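Local structure of peptidoglycan synthetase penicillin-binding protein 3 (Bifidobacterium adolescentis, 4YE5) at residues A[179-184]-A[213-218]; A[173-178]-A[375-380]; A[27-32]-A[144-149]; A[42-47]-A[148-153]; A[35-40]-A[219-224]. The protein probably binds penicillin and, as a member of the transpeptidase family, is thought to cross-link cell-wall peptidoglycan. All coordinates share one frame; numbering follows the deposited sequence.

Interaction 1: residues A[179-184]-A[213-218]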
# COMPACT_ATOMS: atom_id res chain seq x y z
N LYS A 179 -4.09 -12.27 6.96
CA LYS A 179 -4.44 -13.68 6.88
C LYS A 179 -3.24 -14.48 6.40
O LYS A 179 -2.80 -15.43 7.06
CB LYS A 179 -5.65 -13.91 5.97
CG LYS A 179 -6.23 -15.34 6.05
CD LYS A 179 -7.61 -15.38 5.37
CE LYS A 179 -8.06 -16.80 5.04
NZ LYS A 179 -8.21 -17.64 6.25
N THR A 180 -2.69 -14.05 5.26
CA THR A 180 -1.49 -14.65 4.68
C THR A 180 -0.31 -14.62 5.64
O THR A 180 0.37 -15.63 5.83
CB THR A 180 -1.11 -13.91 3.36
OG1 THR A 180 -2.18 -14.04 2.41
CG2 THR A 180 0.14 -14.48 2.74
N LEU A 181 -0.04 -13.45 6.23
CA LEU A 181 1.10 -13.29 7.15
C LEU A 181 0.99 -14.06 8.49
O LEU A 181 2.00 -14.42 9.09
CB LEU A 181 1.34 -11.81 7.44
CG LEU A 181 1.77 -10.93 6.24
CD1 LEU A 181 1.60 -9.44 6.57
CD2 LEU A 181 3.22 -11.26 5.85
N THR A 182 -0.23 -14.25 8.98
CA THR A 182 -0.43 -14.84 10.31
C THR A 182 -0.17 -16.35 10.35
O THR A 182 0.41 -16.86 11.31
CB THR A 182 -1.85 -14.55 10.85
OG1 THR A 182 -1.96 -13.15 11.14
CG2 THR A 182 -2.14 -15.34 12.15
N GLY A 183 -0.59 -17.05 9.31
CA GLY A 183 -0.51 -18.51 9.30
C GLY A 183 -1.60 -19.10 10.18
O GLY A 183 -2.63 -18.46 10.42
N ARG A 184 -1.40 -20.32 10.67
CA ARG A 184 -2.41 -20.98 11.48
C ARG A 184 -1.77 -21.68 12.67
O ARG A 184 -0.88 -22.51 12.49
CB ARG A 184 -3.19 -22.01 10.64
CG ARG A 184 -4.05 -21.38 9.52
CD ARG A 184 -4.86 -22.44 8.76
NE ARG A 184 -4.01 -23.37 8.01
CZ ARG A 184 -3.51 -23.11 6.81
NH1 ARG A 184 -2.76 -24.01 6.19
NH2 ARG A 184 -3.76 -21.95 6.22
N SER A 213 2.94 -17.07 5.60
CA SER A 213 3.66 -16.97 4.35
C SER A 213 4.29 -15.58 4.21
O SER A 213 3.89 -14.65 4.91
CB SER A 213 2.72 -17.26 3.18
OG SER A 213 2.42 -18.64 3.12
N ASP A 214 5.28 -15.43 3.34
CA ASP A 214 5.91 -14.13 3.12
C ASP A 214 5.23 -13.42 1.95
O ASP A 214 4.76 -14.05 1.01
CB ASP A 214 7.40 -14.29 2.82
CG ASP A 214 8.14 -15.07 3.90
OD1 ASP A 214 7.88 -14.87 5.11
OD2 ASP A 214 9.00 -15.88 3.53
N VAL A 215 5.21 -12.09 2.02
CA VAL A 215 4.54 -11.27 1.03
C VAL A 215 5.57 -10.38 0.35
O VAL A 215 6.34 -9.66 1.01
CB VAL A 215 3.46 -10.38 1.71
CG1 VAL A 215 2.97 -9.31 0.75
CG2 VAL A 215 2.30 -11.24 2.21
N THR A 216 5.60 -10.43 -0.98
CA THR A 216 6.46 -9.56 -1.78
C THR A 216 5.64 -8.46 -2.44
O THR A 216 4.66 -8.75 -3.15
CB THR A 216 7.18 -10.39 -2.87
OG1 THR A 216 8.08 -11.32 -2.25
CG2 THR A 216 7.96 -9.50 -3.82
N LEU A 217 6.02 -7.20 -2.21
CA LEU A 217 5.32 -6.04 -2.76
C LEU A 217 5.83 -5.73 -4.16
O LEU A 217 6.93 -6.15 -4.51
CB LEU A 217 5.57 -4.79 -1.88
CG LEU A 217 5.29 -4.96 -0.37
CD1 LEU A 217 5.45 -3.58 0.34
CD2 LEU A 217 3.88 -5.50 -0.22
N THR A 218 5.05 -5.00 -4.95
CA THR A 218 5.57 -4.43 -6.19
C THR A 218 6.43 -3.19 -5.92
O THR A 218 7.16 -2.73 -6.80
CB THR A 218 4.43 -4.01 -7.11
OG1 THR A 218 3.63 -3.04 -6.44
CG2 THR A 218 3.54 -5.24 -7.51

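Interaction 2: residues A[173-178]-A[375-380]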
# COMPACT_ATOMS: atom_id res chain seq x y z
N ILE A 173 -0.26 -2.54 5.18
CA ILE A 173 -0.09 -3.85 4.56
C ILE A 173 -0.19 -5.01 5.60
O ILE A 173 -0.71 -6.08 5.29
CB ILE A 173 1.24 -3.88 3.80
CG1 ILE A 173 1.13 -2.91 2.60
CG2 ILE A 173 1.56 -5.29 3.31
CD1 ILE A 173 2.42 -2.65 1.95
N GLU A 174 0.27 -4.75 6.82
CA GLU A 174 0.18 -5.76 7.90
C GLU A 174 -1.26 -6.21 8.08
O GLU A 174 -1.55 -7.38 8.27
CB GLU A 174 0.71 -5.19 9.23
CG GLU A 174 2.20 -4.86 9.22
CD GLU A 174 3.09 -6.07 9.49
OE1 GLU A 174 2.61 -7.23 9.37
OE2 GLU A 174 4.27 -5.87 9.84
N GLN A 175 -2.18 -5.25 7.99
CA GLN A 175 -3.59 -5.56 8.16
C GLN A 175 -4.16 -6.20 6.90
O GLN A 175 -4.83 -7.22 6.96
CB GLN A 175 -4.37 -4.28 8.48
CG GLN A 175 -5.89 -4.44 8.40
CD GLN A 175 -6.62 -3.15 8.76
OE1 GLN A 175 -6.03 -2.24 9.33
NE2 GLN A 175 -7.89 -3.06 8.40
N MSE A 176 -3.88 -5.59 5.75
CA MSE A 176 -4.44 -6.11 4.50
C MSE A 176 -4.02 -7.55 4.22
O MSE A 176 -4.81 -8.35 3.72
CB MSE A 176 -3.97 -5.26 3.33
CG MSE A 176 -4.57 -5.70 2.03
SE MSE A 176 -4.07 -4.42 0.66
CE MSE A 176 -2.40 -5.21 0.25
N GLU A 177 -2.76 -7.86 4.50
CA GLU A 177 -2.21 -9.19 4.21
C GLU A 177 -2.16 -10.06 5.47
O GLU A 177 -1.42 -11.03 5.52
CB GLU A 177 -0.81 -9.04 3.64
CG GLU A 177 -0.81 -8.38 2.25
CD GLU A 177 -1.65 -9.17 1.29
OE1 GLU A 177 -1.31 -10.36 1.08
OE2 GLU A 177 -2.66 -8.63 0.81
N ASN A 178 -2.95 -9.70 6.48
CA ASN A 178 -2.86 -10.34 7.79
C ASN A 178 -3.10 -11.85 7.73
O ASN A 178 -2.39 -12.61 8.38
CB ASN A 178 -3.81 -9.68 8.80
CG ASN A 178 -3.51 -10.10 10.24
OD1 ASN A 178 -2.39 -9.93 10.74
ND2 ASN A 178 -4.52 -10.63 10.92
N ASN A 375 -7.58 -2.74 -2.16
CA ASN A 375 -8.00 -3.04 -0.79
C ASN A 375 -7.09 -2.47 0.30
O ASN A 375 -6.95 -3.07 1.36
CB ASN A 375 -8.16 -4.54 -0.56
CG ASN A 375 -9.11 -5.19 -1.54
OD1 ASN A 375 -10.18 -4.65 -1.84
ND2 ASN A 375 -8.72 -6.35 -2.06
N LEU A 376 -6.48 -1.32 0.05
CA LEU A 376 -5.69 -0.64 1.08
C LEU A 376 -6.63 -0.17 2.17
O LEU A 376 -7.70 0.38 1.87
CB LEU A 376 -4.96 0.56 0.46
CG LEU A 376 -3.86 0.12 -0.52
CD1 LEU A 376 -3.49 1.23 -1.46
CD2 LEU A 376 -2.66 -0.36 0.27
N PRO A 377 -6.27 -0.41 3.45
CA PRO A 377 -7.12 0.11 4.54
C PRO A 377 -7.19 1.63 4.46
O PRO A 377 -6.17 2.28 4.26
CB PRO A 377 -6.38 -0.34 5.80
CG PRO A 377 -5.64 -1.60 5.36
CD PRO A 377 -5.18 -1.26 3.96
N GLY A 378 -8.39 2.20 4.60
CA GLY A 378 -8.54 3.65 4.64
C GLY A 378 -8.68 4.28 3.27
O GLY A 378 -8.78 5.50 3.14
N GLU A 379 -8.67 3.45 2.24
CA GLU A 379 -8.84 3.89 0.87
C GLU A 379 -10.31 4.23 0.59
O GLU A 379 -11.19 3.46 0.94
CB GLU A 379 -8.40 2.77 -0.08
CG GLU A 379 -8.51 3.12 -1.54
CD GLU A 379 -8.22 1.93 -2.46
OE1 GLU A 379 -7.66 0.91 -2.00
OE2 GLU A 379 -8.58 2.01 -3.64
N SER A 380 -10.57 5.36 -0.06
CA SER A 380 -11.95 5.74 -0.43
C SER A 380 -12.25 5.37 -1.88
O SER A 380 -11.34 5.21 -2.69
CB SER A 380 -12.15 7.25 -0.24
OG SER A 380 -13.38 7.67 -0.79

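Interaction 3: residues A[27-32]-A[144-149]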
# COMPACT_ATOMS: atom_id res chain seq x y z
N THR A 27 -1.08 -24.10 23.00
CA THR A 27 -1.07 -23.48 21.67
C THR A 27 0.33 -23.41 21.09
O THR A 27 1.26 -22.94 21.75
CB THR A 27 -1.64 -22.06 21.75
OG1 THR A 27 -2.94 -22.12 22.35
CG2 THR A 27 -1.72 -21.41 20.36
N LEU A 28 0.49 -23.88 19.87
CA LEU A 28 1.74 -23.71 19.15
C LEU A 28 1.53 -22.53 18.19
O LEU A 28 0.91 -22.67 17.15
CB LEU A 28 2.06 -24.97 18.37
CG LEU A 28 2.06 -26.26 19.23
CD1 LEU A 28 2.36 -27.45 18.36
CD2 LEU A 28 3.10 -26.14 20.33
N LYS A 29 2.01 -21.35 18.58
CA LYS A 29 1.72 -20.16 17.79
C LYS A 29 2.49 -20.13 16.47
O LYS A 29 3.70 -20.34 16.46
CB LYS A 29 1.97 -18.88 18.60
CG LYS A 29 1.84 -17.63 17.73
CD LYS A 29 1.37 -16.41 18.50
CE LYS A 29 0.97 -15.30 17.53
NZ LYS A 29 -0.06 -14.43 18.15
N ALA A 30 1.79 -19.91 15.36
CA ALA A 30 2.44 -19.71 14.07
C ALA A 30 3.31 -18.45 14.09
O ALA A 30 2.92 -17.44 14.68
CB ALA A 30 1.38 -19.60 12.95
N ARG A 31 4.48 -18.52 13.46
CA ARG A 31 5.35 -17.34 13.33
C ARG A 31 4.92 -16.48 12.14
O ARG A 31 4.58 -16.99 11.06
CB ARG A 31 6.81 -17.75 13.17
CG ARG A 31 7.30 -18.70 14.28
CD ARG A 31 8.67 -19.28 13.96
NE ARG A 31 9.66 -18.23 13.74
CZ ARG A 31 10.80 -18.39 13.07
NH1 ARG A 31 11.10 -19.58 12.56
NH2 ARG A 31 11.64 -17.37 12.91
N ARG A 32 4.93 -15.17 12.35
CA ARG A 32 4.47 -14.25 11.32
C ARG A 32 5.42 -14.20 10.12
O ARG A 32 6.64 -14.16 10.28
CB ARG A 32 4.29 -12.86 11.92
CG ARG A 32 3.51 -11.91 11.00
CD ARG A 32 3.16 -10.62 11.73
NE ARG A 32 2.34 -9.76 10.88
CZ ARG A 32 1.03 -9.91 10.73
NH1 ARG A 32 0.39 -10.90 11.37
NH2 ARG A 32 0.36 -9.07 9.93
N LEU A 144 5.44 -17.76 22.13
CA LEU A 144 6.16 -17.00 21.11
C LEU A 144 5.92 -15.49 21.24
O LEU A 144 4.78 -15.05 21.34
CB LEU A 144 5.74 -17.48 19.72
CG LEU A 144 6.27 -16.67 18.54
CD1 LEU A 144 7.77 -16.89 18.38
CD2 LEU A 144 5.52 -17.03 17.25
N SER A 145 6.99 -14.71 21.26
CA SER A 145 6.87 -13.26 21.41
C SER A 145 6.47 -12.66 20.06
O SER A 145 6.66 -13.28 19.01
CB SER A 145 8.19 -12.61 21.86
OG SER A 145 8.53 -11.59 20.90
N ASN A 146 5.95 -11.44 20.08
CA ASN A 146 5.44 -10.87 18.82
C ASN A 146 6.14 -9.61 18.36
O ASN A 146 5.57 -8.83 17.57
CB ASN A 146 3.94 -10.62 18.90
CG ASN A 146 3.17 -11.90 19.10
OD1 ASN A 146 3.03 -12.70 18.18
ND2 ASN A 146 2.67 -12.10 20.31
N GLU A 147 7.36 -9.40 18.83
CA GLU A 147 8.14 -8.26 18.40
C GLU A 147 8.27 -8.23 16.87
O GLU A 147 8.61 -9.23 16.24
CB GLU A 147 9.53 -8.26 19.04
CG GLU A 147 10.32 -6.97 18.73
CD GLU A 147 11.66 -6.91 19.46
OE1 GLU A 147 12.28 -7.97 19.70
OE2 GLU A 147 12.09 -5.78 19.80
N ARG A 148 7.99 -7.07 16.27
CA ARG A 148 8.01 -6.90 14.81
C ARG A 148 9.01 -5.80 14.47
O ARG A 148 8.90 -4.68 14.97
CB ARG A 148 6.61 -6.50 14.32
CG ARG A 148 6.40 -6.50 12.79
CD ARG A 148 6.27 -7.90 12.24
NE ARG A 148 5.72 -7.97 10.88
CZ ARG A 148 5.90 -9.01 10.06
NH1 ARG A 148 6.63 -10.05 10.47
NH2 ARG A 148 5.36 -9.03 8.84
N LEU A 149 9.99 -6.10 13.63
CA LEU A 149 11.01 -5.12 13.27
C LEU A 149 10.89 -4.70 11.81
O LEU A 149 10.62 -5.52 10.93
CB LEU A 149 12.42 -5.67 13.50
CG LEU A 149 12.77 -6.14 14.93
CD1 LEU A 149 14.20 -6.68 15.00
CD2 LEU A 149 12.56 -5.02 15.95
O HOH W 1 3.83 -20.29 21.17

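Interaction 4: residues A[42-47]-A[148-153]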
# COMPACT_ATOMS: atom_id res chain seq x y z
N ILE A 42 14.05 -7.30 2.71
CA ILE A 42 13.13 -7.46 3.83
C ILE A 42 12.68 -6.12 4.41
O ILE A 42 13.50 -5.25 4.69
CB ILE A 42 13.75 -8.37 4.92
CG1 ILE A 42 14.05 -9.75 4.32
CG2 ILE A 42 12.83 -8.49 6.13
CD1 ILE A 42 14.88 -10.68 5.21
N LEU A 43 11.36 -5.94 4.57
CA LEU A 43 10.79 -4.68 5.06
C LEU A 43 10.17 -4.84 6.44
O LEU A 43 10.10 -3.87 7.21
CB LEU A 43 9.72 -4.16 4.10
CG LEU A 43 10.19 -3.89 2.68
CD1 LEU A 43 9.00 -3.58 1.81
CD2 LEU A 43 11.19 -2.75 2.67
N ALA A 44 9.70 -6.05 6.74
CA ALA A 44 9.08 -6.34 8.03
C ALA A 44 9.39 -7.78 8.38
O ALA A 44 9.25 -8.67 7.54
CB ALA A 44 7.57 -6.16 7.97
N GLN A 45 9.80 -8.02 9.62
CA GLN A 45 9.95 -9.39 10.09
C GLN A 45 9.91 -9.50 11.61
O GLN A 45 10.28 -8.57 12.33
CB GLN A 45 11.21 -10.05 9.54
CG GLN A 45 12.50 -9.43 9.99
CD GLN A 45 13.69 -10.32 9.66
OE1 GLN A 45 13.64 -11.53 9.84
NE2 GLN A 45 14.76 -9.72 9.16
N SER A 46 9.47 -10.66 12.07
CA SER A 46 9.29 -10.90 13.49
C SER A 46 10.52 -11.58 14.10
O SER A 46 11.23 -12.32 13.43
CB SER A 46 8.03 -11.75 13.72
OG SER A 46 6.86 -11.07 13.28
N VAL A 47 10.77 -11.30 15.37
CA VAL A 47 11.88 -11.89 16.11
C VAL A 47 11.38 -13.14 16.82
O VAL A 47 10.45 -13.07 17.62
CB VAL A 47 12.38 -10.91 17.21
CG1 VAL A 47 13.68 -11.42 17.83
CG2 VAL A 47 12.57 -9.51 16.63
N ARG A 148 7.99 -7.07 16.27
CA ARG A 148 8.01 -6.90 14.81
C ARG A 148 9.01 -5.80 14.47
O ARG A 148 8.90 -4.68 14.97
CB ARG A 148 6.61 -6.50 14.32
CG ARG A 148 6.40 -6.50 12.79
CD ARG A 148 6.27 -7.90 12.24
NE ARG A 148 5.72 -7.97 10.88
CZ ARG A 148 5.90 -9.01 10.06
NH1 ARG A 148 6.63 -10.05 10.47
NH2 ARG A 148 5.36 -9.03 8.84
N LEU A 149 9.99 -6.10 13.63
CA LEU A 149 11.01 -5.12 13.27
C LEU A 149 10.89 -4.70 11.81
O LEU A 149 10.62 -5.52 10.93
CB LEU A 149 12.42 -5.67 13.50
CG LEU A 149 12.77 -6.14 14.93
CD1 LEU A 149 14.20 -6.68 15.00
CD2 LEU A 149 12.56 -5.02 15.95
N TYR A 150 11.14 -3.42 11.57
CA TYR A 150 11.07 -2.86 10.23
C TYR A 150 12.42 -2.24 9.94
O TYR A 150 12.71 -1.14 10.40
CB TYR A 150 9.97 -1.80 10.17
CG TYR A 150 8.60 -2.36 10.50
CD1 TYR A 150 8.13 -2.40 11.82
CD2 TYR A 150 7.79 -2.88 9.50
CE1 TYR A 150 6.88 -2.93 12.12
CE2 TYR A 150 6.54 -3.39 9.79
CZ TYR A 150 6.10 -3.42 11.10
OH TYR A 150 4.85 -3.95 11.38
N SER A 151 13.26 -2.94 9.17
CA SER A 151 14.67 -2.54 9.04
C SER A 151 14.87 -1.19 8.36
O SER A 151 15.91 -0.57 8.55
CB SER A 151 15.49 -3.62 8.33
OG SER A 151 15.02 -3.84 7.01
N ASN A 152 13.92 -0.73 7.56
CA ASN A 152 14.07 0.58 6.92
C ASN A 152 13.50 1.77 7.72
O ASN A 152 13.44 2.90 7.21
CB ASN A 152 13.51 0.57 5.49
CG ASN A 152 14.25 -0.40 4.57
OD1 ASN A 152 15.13 -0.00 3.81
ND2 ASN A 152 13.91 -1.68 4.64
N GLY A 153 13.08 1.53 8.96
CA GLY A 153 12.63 2.63 9.83
C GLY A 153 11.40 3.38 9.34
O GLY A 153 10.29 2.84 9.30
O HOH W 2 11.33 -1.61 6.85

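Interaction 5: residues A[35-40]-A[219-224]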
# COMPACT_ATOMS: atom_id res chain seq x y z
N ILE A 35 7.45 -9.26 5.19
CA ILE A 35 7.08 -8.41 4.06
C ILE A 35 8.37 -7.98 3.39
O ILE A 35 9.32 -7.56 4.06
CB ILE A 35 6.29 -7.17 4.50
CG1 ILE A 35 4.97 -7.60 5.17
CG2 ILE A 35 6.01 -6.26 3.26
CD1 ILE A 35 4.30 -6.51 6.02
N MSE A 36 8.41 -8.10 2.06
CA MSE A 36 9.61 -7.79 1.29
C MSE A 36 9.27 -6.87 0.14
O MSE A 36 8.12 -6.83 -0.30
CB MSE A 36 10.20 -9.10 0.73
CG MSE A 36 10.76 -10.00 1.82
SE MSE A 36 11.24 -11.74 1.09
CE MSE A 36 9.48 -12.36 0.53
N ASP A 37 10.25 -6.13 -0.37
CA ASP A 37 9.99 -5.28 -1.53
C ASP A 37 10.09 -6.17 -2.78
O ASP A 37 10.36 -7.38 -2.68
CB ASP A 37 10.92 -4.04 -1.59
CG ASP A 37 12.26 -4.29 -2.33
OD1 ASP A 37 12.72 -5.44 -2.46
OD2 ASP A 37 12.87 -3.28 -2.80
N THR A 38 9.91 -5.55 -3.93
CA THR A 38 9.88 -6.26 -5.21
C THR A 38 11.13 -7.11 -5.49
O THR A 38 11.05 -8.07 -6.23
CB THR A 38 9.61 -5.28 -6.37
OG1 THR A 38 9.18 -6.00 -7.53
CG2 THR A 38 10.86 -4.47 -6.70
N ASN A 39 12.27 -6.75 -4.89
CA ASN A 39 13.51 -7.49 -5.10
C ASN A 39 13.89 -8.43 -3.96
O ASN A 39 14.99 -8.95 -3.93
CB ASN A 39 14.68 -6.53 -5.34
CG ASN A 39 14.42 -5.57 -6.48
OD1 ASN A 39 14.41 -4.36 -6.28
ND2 ASN A 39 14.17 -6.11 -7.67
N GLY A 40 12.99 -8.61 -3.00
CA GLY A 40 13.26 -9.55 -1.92
C GLY A 40 13.88 -8.88 -0.70
O GLY A 40 14.18 -9.54 0.28
N ILE A 219 6.33 -2.64 -4.70
CA ILE A 219 7.10 -1.46 -4.32
C ILE A 219 8.59 -1.76 -4.40
O ILE A 219 9.05 -2.80 -3.93
CB ILE A 219 6.78 -1.01 -2.88
CG1 ILE A 219 5.30 -0.67 -2.71
CG2 ILE A 219 7.69 0.17 -2.45
CD1 ILE A 219 4.87 0.65 -3.40
N ASP A 220 9.34 -0.84 -4.99
CA ASP A 220 10.81 -0.91 -5.02
C ASP A 220 11.35 0.05 -3.97
O ASP A 220 11.06 1.24 -4.00
CB ASP A 220 11.34 -0.47 -6.38
CG ASP A 220 12.86 -0.59 -6.49
OD1 ASP A 220 13.55 0.31 -5.97
OD2 ASP A 220 13.34 -1.58 -7.08
N ARG A 221 12.17 -0.49 -3.06
CA ARG A 221 12.71 0.24 -1.91
C ARG A 221 13.45 1.49 -2.36
O ARG A 221 13.32 2.54 -1.75
CB ARG A 221 13.67 -0.70 -1.14
CG ARG A 221 13.88 -0.43 0.34
CD ARG A 221 14.87 -1.45 0.96
NE ARG A 221 16.13 -1.41 0.25
CZ ARG A 221 17.21 -0.77 0.67
NH1 ARG A 221 17.24 -0.15 1.84
NH2 ARG A 221 18.30 -0.77 -0.09
N ASP A 222 14.23 1.38 -3.43
CA ASP A 222 15.01 2.52 -3.94
C ASP A 222 14.14 3.60 -4.58
O ASP A 222 14.38 4.79 -4.38
CB ASP A 222 16.10 2.05 -4.92
CG ASP A 222 17.00 0.96 -4.31
OD1 ASP A 222 17.74 1.27 -3.35
OD2 ASP A 222 16.95 -0.21 -4.78
N VAL A 223 13.13 3.20 -5.34
CA VAL A 223 12.22 4.21 -5.90
C VAL A 223 11.39 4.87 -4.79
O VAL A 223 11.16 6.08 -4.79
CB VAL A 223 11.28 3.60 -6.96
CG1 VAL A 223 10.31 4.66 -7.51
CG2 VAL A 223 12.11 2.95 -8.12
N GLN A 224 10.92 4.05 -3.84
CA GLN A 224 10.13 4.57 -2.74
C GLN A 224 10.96 5.56 -1.92
O GLN A 224 10.49 6.65 -1.57
CB GLN A 224 9.65 3.42 -1.82
CG GLN A 224 8.76 3.91 -0.65
CD GLN A 224 7.33 4.24 -1.08
OE1 GLN A 224 6.83 3.74 -2.07
NE2 GLN A 224 6.65 5.05 -0.27

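Interaction 1: residues A[179-184]-A[213-218]
Thr-180 O, a carbonyl in the last turn of helix 178-182, takes the backbone N-H of Ser-213 at 3.0 Å, measured from Ser-213 N. The N-H...O angle is 155°, and the donor sits 27° off the carbonyl plane. Beside this bond is a small apolar cluster. Thr-180 holds OG1 anti to its carbonyl carbon (chi1 -62°), which sets CG2 anti to the backbone N, where this methyl meets Ser-213 CB at 3.8 Å and Val-215 CG2 at 3.9 Å. The arrangement is a helix end laid against the start of an inner strand: 214-217 runs parallel to strand 35-36 on one flank and antiparallel to strand 430-434 on the other. Gly-183, with positive phi, is the first residue to leave helical backbone angles. Leu-181 reaches in with one branch. Its CD2 comes within 3.8 Å of Val-215 CG2, the two side chains crossing at about a right angle, and the same methyl approaches Ser-213 O at 3.6 Å. Val-215 CG2 is therefore wedged between a threonine methyl and a leucine methyl. Ile-35 and Glu-174 also pack on Leu-181, while Ile-433 packs on both Thr-180 and Ser-213.

Interaction 2: residues A[173-178]-A[375-380]
Met-176, at the end of helix 172-176, faces Leu-376 with their CA atoms 6.6 Å apart, a helix end set against a chain segment without regular structure. That segment folds into a type II beta turn from Leu-376 to Glu-379, with Pro-377 and Gly-378 at the two central positions, the classic pairing for this turn. Glu-379 N closes it on Leu-376 O at 3.2 Å, and Leu-376 N gives a second bond inside the turn, to Glu-379 OE1 at 3.3 Å. The contact thus joins the N-terminal part of the chain to the region assigned to the transpeptidase domain, and it does so by packing at the surface. Pro-377 directs its CB toward the helix, and ring atoms CB, CG and CD do the touching. Gln-175, extended beyond CG, slides past that ring in the opposite direction and lays its CD 3.9 Å from Pro-377 CG. Next to it, Met-176 CB touches Pro-377 CD at 4.2 Å. Met-176 is a selenomethionine whose CG stands anti to the backbone N (chi1 -177°) and whose chain bends only at chi3, 85°. Ile-429 and Ile-430 also pack against this side chain. The selenium meets both apolar and polar surface: it lies 4.3 Å from Leu-376 CD2, but its nearest neighbour in the turn segment is a carbonyl oxygen, with SE 3.3 Å from Asn-375 O.

Interaction 3: residues A[27-32]-A[144-149]
Leu-144 and Lys-29 form the apolar part of this contact, their side chains crossing at about a right angle with Leu-144 CD2 3.8 Å from Lys-29 CG. The same methyl also meets Arg-31 CG at 3.8 Å and Ala-30 O at 3.7 Å, so one leucine branch serves three consecutive residues. Polar contacts are sparser. A water accepts from Leu-144 N at 3.1 Å and, weakly, from Lys-29 N, bridging the backbones. Lys-29 passes its CE by Asn-146 OD1 at 3.4 Å, yet the NZ beyond it bonds to Asp-166 O. The touching parts, 29-32 and 144-148, run 17° apart without pairing as strands: the first segment leads out of strand 23-28, and the second ends in strand 148-149. Within 144-149, Ser-145 OG accepts from Glu-147 N, an ST turn. Two like charges also meet. Arg-32, extended from CG to NE, sets its CD over the centre of the Arg-148 guanidinium face, 3.6 Å above the plane, and the two guanidinium planes stand 81° apart. Arg-32 NE comes within 3.7 Å of Arg-148 NH2, a like-charge approach probably made tolerable by Glu-174, whose carboxylate forms salt bridges with both NE atoms. Asn-178 OD1 accepts from Arg-32 NH2, and Gly-33 O from Arg-148 NH2.

Interaction 4: residues A[42-47]-A[148-153]
Gln-45 and Leu-149 form an antiparallel hydrogen-bonded pair in which each backbone satisfies the other: Leu-149 N gives to Gln-45 O at 2.8 Å, and Gln-45 N to Leu-149 O at 2.9 Å. Leu-149 O also receives a CA-H...O contact from Ala-44. Ser-46 and Arg-148 are the adjacent non-hydrogen-bonded pair, and here a side-chain bond crosses the strands. Arg-148 NH1 donates to Ser-46 OG at 3.0 Å, with the oxygen 26° out of the guanidinium plane, while Gln-45 N and Ala-44 CB lie over one face of that group. Its NE is salt-bridged to Glu-174 OE2, the oxygen that Tyr-150 OH also bonds. Further on, Leu-43 O is served by a water that donates to it and accepts from Asn-152 N at 2.8 Å; the carbonyl also approaches Tyr-150 CA at 3.3 Å in a CA-H...O contact. Asn-152 OD1 finds its partner outside the pair, Arg-221 NH1. Apolar contacts fill in between: Ala-44 CB lies 3.5 Å from Tyr-150 CE2, and Val-47 CG2 is 3.7 Å from Leu-149 CD1. Beyond Asn-152 the chain completes a type I turn from Tyr-150 to Gly-153. Strand 148-149 is the outermost strand of a mixed sheet, and 42-46 lies between it and strand 35-36, where Leu-43 and Ala-44 both face Ile-35 in a classic beta bulge.

Interaction 5: residues A[35-40]-A[219-224]
The N-terminus of helix 221-238 meets an Asx turn here, at Asp-37, where the chain also enters a type I beta turn that runs to Gly-40. Two hydrogen bonds join the segments. Asp-37 OD2 accepts from Arg-221 N at 2.9 Å through its anti lone pair, with an N-H...O angle of 162°, and Thr-38 N gives to Ile-219 O, also at 2.9 Å. With CG between the backbone N and the carbonyl carbon (chi1 89°), the Asp-37 carboxylate serves both segments: while OD2 holds Arg-221 N, OD1 takes Asn-39 N at 2.8 Å from above the carboxylate plane, closing the Asx turn, and Ala-41 N. The helix has its own cap. Asp-220, at the N-cap position, accepts from Val-223 N with OD1 at 3.0 Å and more weakly from Asp-222 N. Asp-37 OD2 also stands close to Arg-221 CB, at 3.2 Å, and Thr-38 CG2 touches Asp-220 OD2 at 3.8 Å. The Arg-221 guanidinium turns to Asn-152, and Thr-38 OG1 bonds to Lys-431. The Asp-37 and Asp-220 carboxylates both accept from N-H groups of the helix's first turn, their OD2 atoms 4.6 Å apart. Such like charges would tend to repel, but the backbone N-H groups gripping them and the positive end of the helix dipole probably offset this and favour both ionised forms.

Four of the contacts meet on one mixed sheet: interactions 4, 5 and 1 use its strands 148-149, 42-46, 35-36 and 214-217 in that order, and interaction 3 shares Arg-148 and Leu-149 with interaction 4. Glu-174 joins interaction 2 to interactions 3 and 4 by salt bridges, its OE2 lying 2.8 Å from Arg-148 NE and its OE1 3.0 Å from Arg-32 NE, and packs against Leu-181 of interaction 1 and Ile-35 of interaction 5. Interactions 4 and 5, with centres about 13 Å apart, are joined by Asn-152 OD1 and Arg-221 NH1 at 2.9 Å. Interaction 2 reaches the transpeptidase region, but none of the five includes the SxxK-type residues that probably form the active site.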